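Local coordinates for protein citrinin polyketide synthase (Monascus purpureus, PDB 5MPT) that makes the keto-aldehyde precursor of the mycotoxin citrinin from malonyl units and presumably an acetyl starter, this chain being the domain that C-methylates the growing polyketide, at residues Asn58-Leu63 against Glu77-Leu82; Glu86-Leu91 against Phe327-Gly332; Lys223-Leu228 against Val235-Thr240. All coordinates share one frame; numbering follows the deposited sequence.

Contact 1 (Asn58-Leu63 against Glu77-Leu82); sequences NAFEQL and ERVPYL
With CG1 of Val79 turned beside its own backbone N (chi1 -67°) and CG2 set between that N and the carbonyl carbon, both methyls of Val79 lie over one face of the Phe60 ring. CG1 stands over the middle of the face, 3.8 Å from the ring centroid and 10° off the normal, a well-placed CH-pi contact. CG2 sits further out over the same face, with Val79 CG2 and Phe60 CE1 3.7 Å apart. The Phe60 side chain, leaving the last turn of helix 40-62, meets the valine at about a right angle.

Three residues on, Leu63 is the first to leave helical geometry, and it lies beside the Pro80 ring, the two side chains running past each other in opposite directions. Leu63 CB is 4.0 Å from Pro80 CD, and the same CD lies 3.8 Å from the carbonyl oxygen Leu63 O. Within 77-82, Arg78 NE gives a straight hydrogen bond of 2.7 Å to Tyr81 OH, the oxygen lying in the guanidinium plane; Tyr81 OH also bonds Glu86. From helix 86-98, Tyr93 meets the Phe60 ring and hydrogen-bonds the backbone N of Val79.

No hydrogen bond joins 58-63 to 77-82, so what links the helix end to the loop directly, within the helix-turn-helix family region, is apolar and CH-pi contact, with Tyr93 supplying a polar tie to the Val79 backbone.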
ATOM      1  N   ASN A  58       5.844 -25.684   1.133  1.00 24.20           N
ATOM      2  CA  ASN A  58       6.351 -26.262  -0.104  1.00 24.78           C
ATOM      3  C   ASN A  58       7.772 -25.806  -0.407  1.00 25.15           C
ATOM      4  O   ASN A  58       8.596 -26.611  -0.847  1.00 28.33           O
ATOM      5  CB  ASN A  58       5.421 -25.907  -1.260  1.00 23.78           C
ATOM      6  CG  ASN A  58       4.146 -26.684  -1.239  1.00 25.94           C
ATOM      7  OD1 ASN A  58       4.030 -27.713  -0.552  1.00 27.09           O
ATOM      8  ND2 ASN A  58       3.161 -26.218  -2.010  1.00 26.46           N
ATOM      9  N   ALA A  59       8.069 -24.515  -0.219  1.00 24.80           N
ATOM     10  CA  ALA A  59       9.413 -24.012  -0.476  1.00 24.11           C
ATOM     11  C   ALA A  59      10.428 -24.639   0.478  1.00 25.10           C
ATOM     12  O   ALA A  59      11.554 -24.982   0.092  1.00 25.35           O
ATOM     13  CB  ALA A  59       9.402 -22.480  -0.365  1.00 22.63           C
ATOM     14  N   PHE A  60      10.045 -24.772   1.742  1.00 25.08           N
ATOM     15  CA  PHE A  60      10.921 -25.354   2.741  1.00 24.54           C
ATOM     16  C   PHE A  60      11.276 -26.798   2.391  1.00 24.05           C
ATOM     17  O   PHE A  60      12.451 -27.210   2.458  1.00 23.23           O
ATOM     18  CB  PHE A  60      10.213 -25.260   4.089  1.00 26.61           C
ATOM     19  CG  PHE A  60      10.477 -23.990   4.811  1.00 25.59           C
ATOM     20  CD1 PHE A  60      10.592 -22.783   4.124  1.00 23.62           C
ATOM     21  CD2 PHE A  60      10.631 -23.988   6.184  1.00 27.32           C
ATOM     22  CE1 PHE A  60      10.872 -21.619   4.792  1.00 23.60           C
ATOM     23  CE2 PHE A  60      10.895 -22.800   6.854  1.00 25.06           C
ATOM     24  CZ  PHE A  60      11.021 -21.635   6.167  1.00 23.57           C
ATOM     25  N   GLU A  61      10.278 -27.572   1.979  1.00 24.38           N
ATOM     26  CA  GLU A  61      10.509 -28.943   1.538  1.00 28.64           C
ATOM     27  C   GLU A  61      11.503 -28.966   0.370  1.00 27.81           C
ATOM     28  O   GLU A  61      12.473 -29.754   0.353  1.00 25.44           O
ATOM     29  CB  GLU A  61       9.137 -29.544   1.160  1.00 36.45           C
ATOM     30  CG  GLU A  61       8.932 -31.069   1.268  1.00 47.14           C
ATOM     31  CD  GLU A  61       9.280 -31.651   2.634  1.00 51.95           C
ATOM     32  OE1 GLU A  61      10.359 -32.254   2.739  1.00 55.24           O
ATOM     33  OE2 GLU A  61       8.493 -31.506   3.593  1.00 50.18           O
ATOM     34  N   GLN A  62      11.281 -28.078  -0.604  1.00 28.17           N
ATOM     35  CA  GLN A  62      12.178 -27.947  -1.748  1.00 26.82           C
ATOM     36  C   GLN A  62      13.594 -27.590  -1.326  1.00 25.83           C
ATOM     37  O   GLN A  62      14.566 -28.036  -1.960  1.00 28.23           O
ATOM     38  CB  GLN A  62      11.619 -26.894  -2.705  1.00 27.56           C
ATOM     39  CG  GLN A  62      10.336 -27.366  -3.373  1.00 28.34           C
ATOM     40  CD  GLN A  62       9.584 -26.219  -4.046  1.00 28.64           C
ATOM     41  OE1 GLN A  62      10.031 -25.066  -4.056  1.00 29.77           O
ATOM     42  NE2 GLN A  62       8.453 -26.544  -4.628  1.00 27.95           N
ATOM     43  N   LEU A  63      13.741 -26.827  -0.245  1.00 26.13           N
ATOM     44  CA  LEU A  63      15.049 -26.414   0.240  1.00 26.28           C
ATOM     45  C   LEU A  63      15.626 -27.376   1.272  1.00 27.43           C
ATOM     46  O   LEU A  63      16.594 -27.029   1.949  1.00 27.45           O
ATOM     47  CB  LEU A  63      14.956 -24.993   0.819  1.00 25.45           C
ATOM     48  CG  LEU A  63      14.652 -23.955  -0.265  1.00 25.67           C
ATOM     49  CD1 LEU A  63      14.299 -22.599   0.333  1.00 25.27           C
ATOM     50  CD2 LEU A  63      15.868 -23.818  -1.213  1.00 27.96           C
ATOM     51  N   GLU A  77      16.475 -27.410  10.766  1.00 38.65           N
ATOM     52  CA  GLU A  77      17.531 -26.493  10.382  1.00 41.87           C
ATOM     53  C   GLU A  77      16.961 -25.330   9.583  1.00 35.65           C
ATOM     54  O   GLU A  77      15.940 -25.453   8.900  1.00 33.03           O
ATOM     55  CB  GLU A  77      18.601 -27.225   9.570  1.00 52.77           C
ATOM     56  CG  GLU A  77      19.276 -28.353  10.348  1.00 61.99           C
ATOM     57  CD  GLU A  77      19.956 -27.850  11.613  1.00 66.72           C
ATOM     58  OE1 GLU A  77      20.774 -26.914  11.502  1.00 73.80           O
ATOM     59  OE2 GLU A  77      19.660 -28.368  12.713  1.00 62.12           O
ATOM     60  N   ARG A  78      17.605 -24.177   9.711  1.00 33.60           N
ATOM     61  CA  ARG A  78      17.203 -23.023   8.928  1.00 33.14           C
ATOM     62  C   ARG A  78      17.384 -23.326   7.449  1.00 31.50           C
ATOM     63  O   ARG A  78      18.363 -23.958   7.049  1.00 35.13           O
ATOM     64  CB  ARG A  78      18.033 -21.798   9.334  1.00 39.13           C
ATOM     65  CG  ARG A  78      17.355 -20.482   9.145  1.00 48.15           C
ATOM     66  CD  ARG A  78      18.031 -19.377   9.951  1.00 57.72           C
ATOM     67  NE  ARG A  78      17.312 -18.107   9.814  1.00 64.95           N
ATOM     68  CZ  ARG A  78      16.250 -17.750  10.535  1.00 67.32           C
ATOM     69  NH1 ARG A  78      15.669 -16.576  10.317  1.00 66.38           N
ATOM     70  NH2 ARG A  78      15.767 -18.558  11.473  1.00 68.33           N
ATOM     71  N   VAL A  79      16.456 -22.852   6.626  1.00 27.42           N
ATOM     72  CA  VAL A  79      16.575 -23.033   5.182  1.00 26.69           C
ATOM     73  C   VAL A  79      17.614 -22.066   4.620  1.00 28.41           C
ATOM     74  O   VAL A  79      17.890 -21.037   5.243  1.00 26.70           O
ATOM     75  CB  VAL A  79      15.223 -22.853   4.482  1.00 26.84           C
ATOM     76  CG1 VAL A  79      14.285 -23.997   4.895  1.00 28.66           C
ATOM     77  CG2 VAL A  79      14.616 -21.530   4.799  1.00 26.63           C
ATOM     78  N   PRO A  80      18.210 -22.362   3.465  1.00 32.17           N
ATOM     79  CA  PRO A  80      19.129 -21.408   2.832  1.00 30.63           C
ATOM     80  C   PRO A  80      18.404 -20.243   2.183  1.00 26.66           C
ATOM     81  O   PRO A  80      17.273 -20.374   1.703  1.00 26.11           O
ATOM     82  CB  PRO A  80      19.836 -22.258   1.774  1.00 32.97           C
ATOM     83  CG  PRO A  80      18.872 -23.377   1.482  1.00 34.46           C
ATOM     84  CD  PRO A  80      18.207 -23.669   2.777  1.00 33.62           C
ATOM     85  N   TYR A  81      19.093 -19.103   2.143  1.00 23.60           N
ATOM     86  CA  TYR A  81      18.544 -17.919   1.499  1.00 25.32           C
ATOM     87  C   TYR A  81      19.630 -16.865   1.452  1.00 24.39           C
ATOM     88  O   TYR A  81      20.621 -16.931   2.192  1.00 25.36           O
ATOM     89  CB  TYR A  81      17.293 -17.382   2.220  1.00 27.46           C
ATOM     90  CG  TYR A  81      17.484 -17.110   3.692  1.00 26.36           C
ATOM     91  CD1 TYR A  81      18.027 -15.917   4.133  1.00 25.22           C
ATOM     92  CD2 TYR A  81      17.069 -18.025   4.637  1.00 29.02           C
ATOM     93  CE1 TYR A  81      18.203 -15.673   5.490  1.00 28.57           C
ATOM     94  CE2 TYR A  81      17.239 -17.794   5.986  1.00 32.86           C
ATOM     95  CZ  TYR A  81      17.806 -16.617   6.405  1.00 33.03           C
ATOM     96  OH  TYR A  81      17.949 -16.421   7.758  1.00 34.79           O
ATOM     97  N   LEU A  82      19.432 -15.911   0.549  1.00 25.27           N
ATOM     98  CA  LEU A  82      20.386 -14.827   0.355  1.00 25.84           C
ATOM     99  C   LEU A  82      20.430 -13.931   1.588  1.00 25.11           C
ATOM    100  O   LEU A  82      19.398 -13.686   2.205  1.00 23.03           O
ATOM    101  CB  LEU A  82      20.001 -13.983  -0.848  1.00 26.33           C
ATOM    102  CG  LEU A  82      20.196 -14.560  -2.244  1.00 29.66           C
ATOM    103  CD1 LEU A  82      19.468 -13.691  -3.256  1.00 32.65           C
ATOM    104  CD2 LEU A  82      21.671 -14.673  -2.603  1.00 30.04           C
TER

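Contact 2 (Glu86-Leu91 against Phe327-Gly332); sequences ERFMNL and FGLLEG
The ring of Phe88 lies against the peptide between Gly328 and Leu329, one face turned to the backbone. Gly328 O stands 3.4 Å above the ring plane, displaced toward the rim, and Leu329 N lies over the same face at 4.0 Å. That oxygen accepts a hydrogen bond from the indole NE1 of Trp334, whose side chain touches Phe88 too. Having CG anti to the backbone N (chi1 -179°) carries the Phe88 ring out from helix 86-98 to the loop. Gly328 permits so close an approach: it has no side chain to stand between the ring and the backbone, and Phe88 CD1 comes to 3.7 Å from Gly328 CA.

This joins a helix of the helix-turn-helix family region to a type I beta turn, Phe327 to Leu330, at the end of helix 321-327 in the methyltransferase part, where Leu330 N bonds back to Phe327 O. Gly328 lies about 10 Å from the side chain of the active-site His289.

Leu329 comes to the ring at its far end, the two side chains meeting at a slant. Leu329 CD2 presses on Phe88 CE2 at 3.3 Å, a tight fit, while Phe149, Cys152 and Ile153 of helix 149-154 also touch the leucine.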
ATOM      1  N   GLU A  86      17.389 -11.713   5.199  1.00 27.36           N
ATOM      2  CA  GLU A  86      17.365 -12.050   6.624  1.00 30.15           C
ATOM      3  C   GLU A  86      16.124 -11.510   7.330  1.00 30.24           C
ATOM      4  O   GLU A  86      15.444 -12.254   8.037  1.00 31.72           O
ATOM      5  CB  GLU A  86      18.633 -11.541   7.321  1.00 34.13           C
ATOM      6  CG  GLU A  86      18.708 -11.895   8.810  1.00 36.95           C
ATOM      7  CD  GLU A  86      18.828 -13.378   9.050  1.00 41.55           C
ATOM      8  OE1 GLU A  86      19.129 -14.111   8.080  1.00 41.34           O
ATOM      9  OE2 GLU A  86      18.617 -13.811  10.207  1.00 45.67           O
ATOM     10  N   ARG A  87      15.841 -10.205   7.209  1.00 30.07           N
ATOM     11  CA  ARG A  87      14.698  -9.637   7.917  1.00 30.16           C
ATOM     12  C   ARG A  87      13.390 -10.261   7.438  1.00 31.52           C
ATOM     13  O   ARG A  87      12.512 -10.602   8.244  1.00 33.96           O
ATOM     14  CB  ARG A  87      14.692  -8.115   7.740  1.00 29.18           C
ATOM     15  CG  ARG A  87      15.870  -7.436   8.469  1.00 30.58           C
ATOM     16  CD  ARG A  87      16.003  -5.962   8.099  1.00 32.20           C
ATOM     17  NE  ARG A  87      16.456  -5.832   6.723  1.00 31.98           N
ATOM     18  CZ  ARG A  87      16.626  -4.682   6.092  1.00 31.52           C
ATOM     19  NH1 ARG A  87      16.379  -3.532   6.716  1.00 32.23           N
ATOM     20  NH2 ARG A  87      17.047  -4.680   4.836  1.00 30.02           N
ATOM     21  N   PHE A  88      13.236 -10.386   6.119  1.00 26.32           N
ATOM     22  CA  PHE A  88      12.087 -11.083   5.539  1.00 25.95           C
ATOM     23  C   PHE A  88      11.948 -12.503   6.082  1.00 28.20           C
ATOM     24  O   PHE A  88      10.855 -12.925   6.490  1.00 28.92           O
ATOM     25  CB  PHE A  88      12.253 -11.083   4.022  1.00 26.32           C
ATOM     26  CG  PHE A  88      11.142 -11.743   3.264  1.00 27.17           C
ATOM     27  CD1 PHE A  88       9.820 -11.474   3.538  1.00 23.80           C
ATOM     28  CD2 PHE A  88      11.442 -12.622   2.235  1.00 30.36           C
ATOM     29  CE1 PHE A  88       8.823 -12.070   2.803  1.00 24.32           C
ATOM     30  CE2 PHE A  88      10.459 -13.205   1.506  1.00 31.27           C
ATOM     31  CZ  PHE A  88       9.132 -12.915   1.784  1.00 27.90           C
ATOM     32  N   MET A  89      13.041 -13.273   6.090  1.00 28.42           N
ATOM     33  CA  MET A  89      12.877 -14.656   6.490  1.00 25.23           C
ATOM     34  C   MET A  89      12.553 -14.779   7.965  1.00 27.87           C
ATOM     35  O   MET A  89      11.889 -15.738   8.364  1.00 29.90           O
ATOM     36  CB  MET A  89      14.117 -15.473   6.124  1.00 22.69           C
ATOM     37  CG  MET A  89      14.234 -15.639   4.608  1.00 24.17           C
ATOM     38  SD  MET A  89      12.846 -16.507   3.872  1.00 25.89           S
ATOM     39  CE  MET A  89      12.944 -18.093   4.717  1.00 24.24           C
ATOM     40  N   ASN A  90      12.984 -13.828   8.790  1.00 28.89           N
ATOM     41  CA  ASN A  90      12.518 -13.826  10.174  1.00 33.79           C
ATOM     42  C   ASN A  90      11.009 -13.586  10.247  1.00 34.36           C
ATOM     43  O   ASN A  90      10.319 -14.165  11.098  1.00 37.08           O
ATOM     44  CB  ASN A  90      13.279 -12.776  10.978  1.00 39.91           C
ATOM     45  CG  ASN A  90      14.754 -13.108  11.121  1.00 50.16           C
ATOM     46  OD1 ASN A  90      15.146 -14.281  11.173  1.00 51.07           O
ATOM     47  ND2 ASN A  90      15.584 -12.075  11.176  1.00 57.55           N
ATOM     48  N   LEU A  91      10.472 -12.754   9.351  1.00 31.70           N
ATOM     49  CA  LEU A  91       9.020 -12.575   9.265  1.00 30.69           C
ATOM     50  C   LEU A  91       8.346 -13.851   8.763  1.00 28.00           C
ATOM     51  O   LEU A  91       7.293 -14.248   9.273  1.00 28.12           O
ATOM     52  CB  LEU A  91       8.704 -11.401   8.348  1.00 32.20           C
ATOM     53  CG  LEU A  91       7.298 -10.825   8.211  1.00 33.93           C
ATOM     54  CD1 LEU A  91       7.443  -9.355   7.802  1.00 35.96           C
ATOM     55  CD2 LEU A  91       6.492 -11.587   7.177  1.00 31.93           C
ATOM     56  N   PHE A 327       5.507  -8.661  -1.083  1.00 27.25           N
ATOM     57  CA  PHE A 327       6.351  -7.486  -1.184  1.00 24.77           C
ATOM     58  C   PHE A 327       7.617  -7.623  -0.375  1.00 25.01           C
ATOM     59  O   PHE A 327       8.622  -6.977  -0.706  1.00 24.57           O
ATOM     60  CB  PHE A 327       5.558  -6.253  -0.762  1.00 23.08           C
ATOM     61  CG  PHE A 327       4.524  -5.847  -1.768  1.00 26.71           C
ATOM     62  CD1 PHE A 327       3.249  -6.369  -1.731  1.00 26.35           C
ATOM     63  CD2 PHE A 327       4.827  -4.903  -2.739  1.00 31.05           C
ATOM     64  CE1 PHE A 327       2.293  -6.003  -2.673  1.00 28.87           C
ATOM     65  CE2 PHE A 327       3.865  -4.507  -3.669  1.00 32.86           C
ATOM     66  CZ  PHE A 327       2.611  -5.055  -3.638  1.00 31.25           C
ATOM     67  N   GLY A 328       7.626  -8.499   0.628  1.00 26.14           N
ATOM     68  CA  GLY A 328       8.830  -8.685   1.389  1.00 26.14           C
ATOM     69  C   GLY A 328       9.971  -9.250   0.576  1.00 27.52           C
ATOM     70  O   GLY A 328      11.121  -9.165   1.015  1.00 29.30           O
ATOM     71  N   LEU A 329       9.687  -9.773  -0.619  1.00 25.66           N
ATOM     72  CA  LEU A 329      10.712 -10.247  -1.536  1.00 25.33           C
ATOM     73  C   LEU A 329      11.433  -9.116  -2.256  1.00 26.47           C
ATOM     74  O   LEU A 329      12.426  -9.394  -2.949  1.00 30.18           O
ATOM     75  CB  LEU A 329      10.111 -11.143  -2.613  1.00 25.18           C
ATOM     76  CG  LEU A 329       9.562 -12.510  -2.228  1.00 29.54           C
ATOM     77  CD1 LEU A 329       8.838 -13.091  -3.408  1.00 28.20           C
ATOM     78  CD2 LEU A 329      10.715 -13.405  -1.809  1.00 34.44           C
ATOM     79  N   LEU A 330      10.960  -7.877  -2.119  1.00 27.36           N
ATOM     80  CA  LEU A 330      11.404  -6.769  -2.949  1.00 29.50           C
ATOM     81  C   LEU A 330      12.248  -5.810  -2.127  1.00 31.02           C
ATOM     82  O   LEU A 330      11.859  -5.421  -1.017  1.00 31.07           O
ATOM     83  CB  LEU A 330      10.204  -6.035  -3.543  1.00 31.77           C
ATOM     84  CG  LEU A 330       9.240  -6.970  -4.273  1.00 35.37           C
ATOM     85  CD1 LEU A 330       7.985  -6.229  -4.700  1.00 34.53           C
ATOM     86  CD2 LEU A 330       9.912  -7.621  -5.482  1.00 38.13           C
ATOM     87  N   GLU A 331      13.382  -5.396  -2.707  1.00 33.62           N
ATOM     88  CA  GLU A 331      14.280  -4.465  -2.031  1.00 32.39           C
ATOM     89  C   GLU A 331      13.555  -3.209  -1.568  1.00 32.09           C
ATOM     90  O   GLU A 331      13.916  -2.634  -0.533  1.00 29.55           O
ATOM     91  CB  GLU A 331      15.439  -4.091  -2.963  1.00 35.70           C
ATOM     92  CG  GLU A 331      16.385  -5.209  -3.349  1.00 45.38           C
ATOM     93  CD  GLU A 331      17.724  -4.682  -3.825  1.00 57.53           C
ATOM     94  OE1 GLU A 331      18.046  -3.521  -3.497  1.00 66.82           O
ATOM     95  OE2 GLU A 331      18.455  -5.411  -4.525  1.00 57.38           O
ATOM     96  N   GLY A 332      12.529  -2.779  -2.303  1.00 32.22           N
ATOM     97  CA  GLY A 332      11.777  -1.565  -1.992  1.00 31.85           C
ATOM     98  C   GLY A 332      10.979  -1.621  -0.711  1.00 29.05           C
ATOM     99  O   GLY A 332      10.499  -0.580  -0.263  1.00 29.21           O
TER

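Contact 3 (Lys223-Leu228 against Val235-Thr240); sequences KMLPLL and VEYTMT
Helix 223-228 runs nearly antiparallel to strand 235-240, at 171°, with the two segment axes 10.7 Å apart at closest approach and Leu228 lying nearest Val235, Leu225 nearest Tyr237. The Tyr237 ring reaches in between these backbones. Its CG is anti to the backbone N (chi1 -166°), which sends the ring out from the strand toward the helix, where three helix side chains receive it.

Leu225 reaches over the face: its CD1 sits 3.9 Å from the centroid of the Tyr237 ring and only 6° off the normal, a CH-pi contact in which the leucine crosses the tyrosine at about a right angle. Leu228 likewise crosses at about a right angle but approaches obliquely, and Leu228 CD1 packs to 3.5 Å from Tyr237 CD2. The same methyl is 4.1 Å from Val235 CG2, so one branch of Leu228 serves both strand residues. Toward the hydroxyl end of the ring, Met224 brings CB to 3.8 Å from Tyr237 CE2, and its CG lies equally far from Tyr237 OH. Beyond these carbons the methionine chain bends away at chi2 and chi3, leading toward Ala190, Glu191 and Leu194 of helix 181-198.

No hydrogen bond passes between the two segments. The buried phenol is satisfied from the neighbouring strand 208-213, where Tyr237 OH is hydrogen-bonded to Glu212, a link that holds the hydroxyl end of the ring against that strand. Ile210 of that strand touches both Tyr237 and Leu228, and Met260 of strand 260-264 touches Tyr237 and Leu225.

Strand 208-213, helix 221-231 and strand 235-241 form a beta-alpha-beta crossover, the helix packing on one face of the parallel strands, as in the Rossmann-like fold of S-adenosylmethionine-dependent methyltransferases.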
ATOM      1  N   LYS A 223      -9.200   6.879 -10.768  1.00 22.96           N
ATOM      2  CA  LYS A 223     -10.422   7.417 -10.192  1.00 22.73           C
ATOM      3  C   LYS A 223     -10.425   8.936 -10.078  1.00 22.85           C
ATOM      4  O   LYS A 223     -11.492   9.555 -10.208  1.00 24.32           O
ATOM      5  CB  LYS A 223     -10.644   6.815  -8.807  1.00 24.05           C
ATOM      6  CG  LYS A 223     -10.759   5.284  -8.812  1.00 27.97           C
ATOM      7  CD  LYS A 223     -11.806   4.757  -9.785  1.00 30.28           C
ATOM      8  CE  LYS A 223     -13.190   5.111  -9.330  1.00 31.78           C
ATOM      9  NZ  LYS A 223     -13.502   4.406  -8.049  1.00 32.53           N
ATOM     10  N   MET A 224      -9.270   9.556  -9.825  1.00 25.25           N
ATOM     11  CA  MET A 224      -9.252  10.993  -9.583  1.00 24.52           C
ATOM     12  C   MET A 224      -9.562  11.773 -10.853  1.00 24.87           C
ATOM     13  O   MET A 224     -10.237  12.813 -10.806  1.00 27.25           O
ATOM     14  CB  MET A 224      -7.897  11.395  -9.021  1.00 24.23           C
ATOM     15  CG  MET A 224      -7.601  10.811  -7.653  1.00 26.14           C
ATOM     16  SD  MET A 224      -8.801  11.344  -6.433  1.00 30.41           S
ATOM     17  CE  MET A 224      -9.012   9.929  -5.373  1.00 31.36           C
ATOM     18  N   LEU A 225      -9.079  11.294 -11.997  1.00 25.15           N
ATOM     19  CA  LEU A 225      -9.189  12.082 -13.225  1.00 29.63           C
ATOM     20  C   LEU A 225     -10.630  12.188 -13.688  1.00 32.18           C
ATOM     21  O   LEU A 225     -11.089  13.315 -13.937  1.00 32.18           O
ATOM     22  CB  LEU A 225      -8.287  11.485 -14.310  1.00 32.03           C
ATOM     23  CG  LEU A 225      -6.790  11.819 -14.267  1.00 35.22           C
ATOM     24  CD1 LEU A 225      -6.267  11.905 -12.839  1.00 37.77           C
ATOM     25  CD2 LEU A 225      -5.995  10.808 -15.063  1.00 35.68           C
ATOM     26  N   PRO A 226     -11.383  11.088 -13.843  1.00 32.77           N
ATOM     27  CA  PRO A 226     -12.819  11.216 -14.146  1.00 31.07           C
ATOM     28  C   PRO A 226     -13.559  12.025 -13.112  1.00 28.87           C
ATOM     29  O   PRO A 226     -14.491  12.770 -13.455  1.00 29.56           O
ATOM     30  CB  PRO A 226     -13.303   9.760 -14.170  1.00 33.59           C
ATOM     31  CG  PRO A 226     -12.106   8.963 -14.424  1.00 35.21           C
ATOM     32  CD  PRO A 226     -10.964   9.677 -13.793  1.00 34.31           C
ATOM     33  N   LEU A 227     -13.181  11.883 -11.839  1.00 27.96           N
ATOM     34  CA  LEU A 227     -13.797  12.704 -10.799  1.00 28.53           C
ATOM     35  C   LEU A 227     -13.601  14.192 -11.079  1.00 28.63           C
ATOM     36  O   LEU A 227     -14.554  14.970 -11.024  1.00 28.50           O
ATOM     37  CB  LEU A 227     -13.230  12.335  -9.429  1.00 29.61           C
ATOM     38  CG  LEU A 227     -13.758  13.228  -8.295  1.00 31.36           C
ATOM     39  CD1 LEU A 227     -15.256  13.012  -8.095  1.00 33.18           C
ATOM     40  CD2 LEU A 227     -13.019  13.014  -6.991  1.00 31.41           C
ATOM     41  N   LEU A 228     -12.364  14.613 -11.346  1.00 28.65           N
ATOM     42  CA  LEU A 228     -12.117  16.035 -11.588  1.00 28.33           C
ATOM     43  C   LEU A 228     -12.756  16.494 -12.897  1.00 30.71           C
ATOM     44  O   LEU A 228     -13.200  17.640 -13.014  1.00 29.51           O
ATOM     45  CB  LEU A 228     -10.615  16.296 -11.599  1.00 26.71           C
ATOM     46  CG  LEU A 228      -9.927  16.012 -10.261  1.00 25.83           C
ATOM     47  CD1 LEU A 228      -8.436  15.853 -10.419  1.00 24.96           C
ATOM     48  CD2 LEU A 228     -10.237  17.142  -9.307  1.00 26.22           C
ATOM     49  N   VAL A 235      -8.383  22.880 -12.592  1.00 31.01           N
ATOM     50  CA  VAL A 235      -7.458  21.993 -11.896  1.00 32.17           C
ATOM     51  C   VAL A 235      -6.227  21.789 -12.759  1.00 30.39           C
ATOM     52  O   VAL A 235      -6.297  21.790 -13.990  1.00 33.18           O
ATOM     53  CB  VAL A 235      -8.119  20.634 -11.562  1.00 34.30           C
ATOM     54  CG1 VAL A 235      -8.645  19.982 -12.824  1.00 36.51           C
ATOM     55  CG2 VAL A 235      -7.124  19.691 -10.873  1.00 33.21           C
ATOM     56  N   GLU A 236      -5.089  21.620 -12.094  1.00 27.77           N
ATOM     57  CA  GLU A 236      -3.872  21.091 -12.690  1.00 32.48           C
ATOM     58  C   GLU A 236      -3.456  19.904 -11.836  1.00 31.46           C
ATOM     59  O   GLU A 236      -3.169  20.067 -10.643  1.00 30.24           O
ATOM     60  CB  GLU A 236      -2.776  22.168 -12.748  1.00 40.18           C
ATOM     61  CG  GLU A 236      -3.115  23.348 -13.669  1.00 47.33           C
ATOM     62  CD  GLU A 236      -2.223  24.577 -13.442  1.00 47.44           C
ATOM     63  OE1 GLU A 236      -1.237  24.473 -12.680  1.00 46.29           O
ATOM     64  OE2 GLU A 236      -2.515  25.648 -14.027  1.00 46.09           O
ATOM     65  N   TYR A 237      -3.489  18.702 -12.432  1.00 31.93           N
ATOM     66  CA  TYR A 237      -3.140  17.448 -11.759  1.00 28.26           C
ATOM     67  C   TYR A 237      -1.795  16.959 -12.262  1.00 27.11           C
ATOM     68  O   TYR A 237      -1.659  16.612 -13.438  1.00 29.46           O
ATOM     69  CB  TYR A 237      -4.204  16.405 -12.024  1.00 27.63           C
ATOM     70  CG  TYR A 237      -4.140  15.191 -11.134  1.00 27.34           C
ATOM     71  CD1 TYR A 237      -3.188  14.200 -11.330  1.00 27.51           C
ATOM     72  CD2 TYR A 237      -5.065  15.023 -10.118  1.00 26.32           C
ATOM     73  CE1 TYR A 237      -3.165  13.070 -10.523  1.00 25.06           C
ATOM     74  CE2 TYR A 237      -5.054  13.909  -9.317  1.00 25.64           C
ATOM     75  CZ  TYR A 237      -4.096  12.933  -9.521  1.00 24.30           C
ATOM     76  OH  TYR A 237      -4.100  11.823  -8.708  1.00 24.08           O
ATOM     77  N   THR A 238      -0.801  16.946 -11.379  1.00 23.83           N
ATOM     78  CA  THR A 238       0.538  16.514 -11.719  1.00 25.34           C
ATOM     79  C   THR A 238       0.690  15.097 -11.184  1.00 24.75           C
ATOM     80  O   THR A 238       0.718  14.870  -9.966  1.00 24.32           O
ATOM     81  CB  THR A 238       1.588  17.474 -11.153  1.00 27.00           C
ATOM     82  OG1 THR A 238       1.328  18.805 -11.621  1.00 29.12           O
ATOM     83  CG2 THR A 238       2.990  17.070 -11.587  1.00 28.34           C
ATOM     84  N   MET A 239       0.753  14.145 -12.098  1.00 26.50           N
ATOM     85  CA  MET A 239       0.950  12.754 -11.751  1.00 25.82           C
ATOM     86  C   MET A 239       2.445  12.465 -11.787  1.00 25.78           C
ATOM     87  O   MET A 239       3.104  12.712 -12.805  1.00 27.15           O
ATOM     88  CB  MET A 239       0.200  11.862 -12.728  1.00 26.63           C
ATOM     89  CG  MET A 239       0.281  10.411 -12.381  1.00 28.03           C
ATOM     90  SD  MET A 239      -0.237   9.400 -13.748  1.00 31.15           S
ATOM     91  CE  MET A 239      -0.049   7.792 -12.986  1.00 31.20           C
ATOM     92  N   THR A 240       2.981  11.955 -10.683  1.00 24.55           N
ATOM     93  CA  THR A 240       4.418  11.726 -10.580  1.00 25.15           C
ATOM     94  C   THR A 240       4.727  10.367  -9.961  1.00 23.86           C
ATOM     95  O   THR A 240       3.879   9.728  -9.331  1.00 24.14           O
ATOM     96  CB  THR A 240       5.090  12.826  -9.752  1.00 25.66           C
ATOM     97  OG1 THR A 240       4.933  12.566  -8.356  1.00 24.50           O
ATOM     98  CG2 THR A 240       4.515  14.207 -10.075  1.00 27.66           C
TER

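Overall arrangement
From the N terminus, helix 40-62 leads to contact 1, which closes a short loop of 13 residues through strand 75-76. Helix 86-98 then opens contact 2, and the two contacts touch directly: Val79 and Tyr81 both pack on Met89. Contact 2 closes only after 235 intervening residues, tying the helix-turn-helix region to the loop after helix 321-327. Nested inside that long loop lies contact 3, a local helix-to-strand closure in the Rossmann-like core. It sits across the chain's centre from the other two, its centre about 33 Å from that of contact 2 and about 46 Å from that of contact 1.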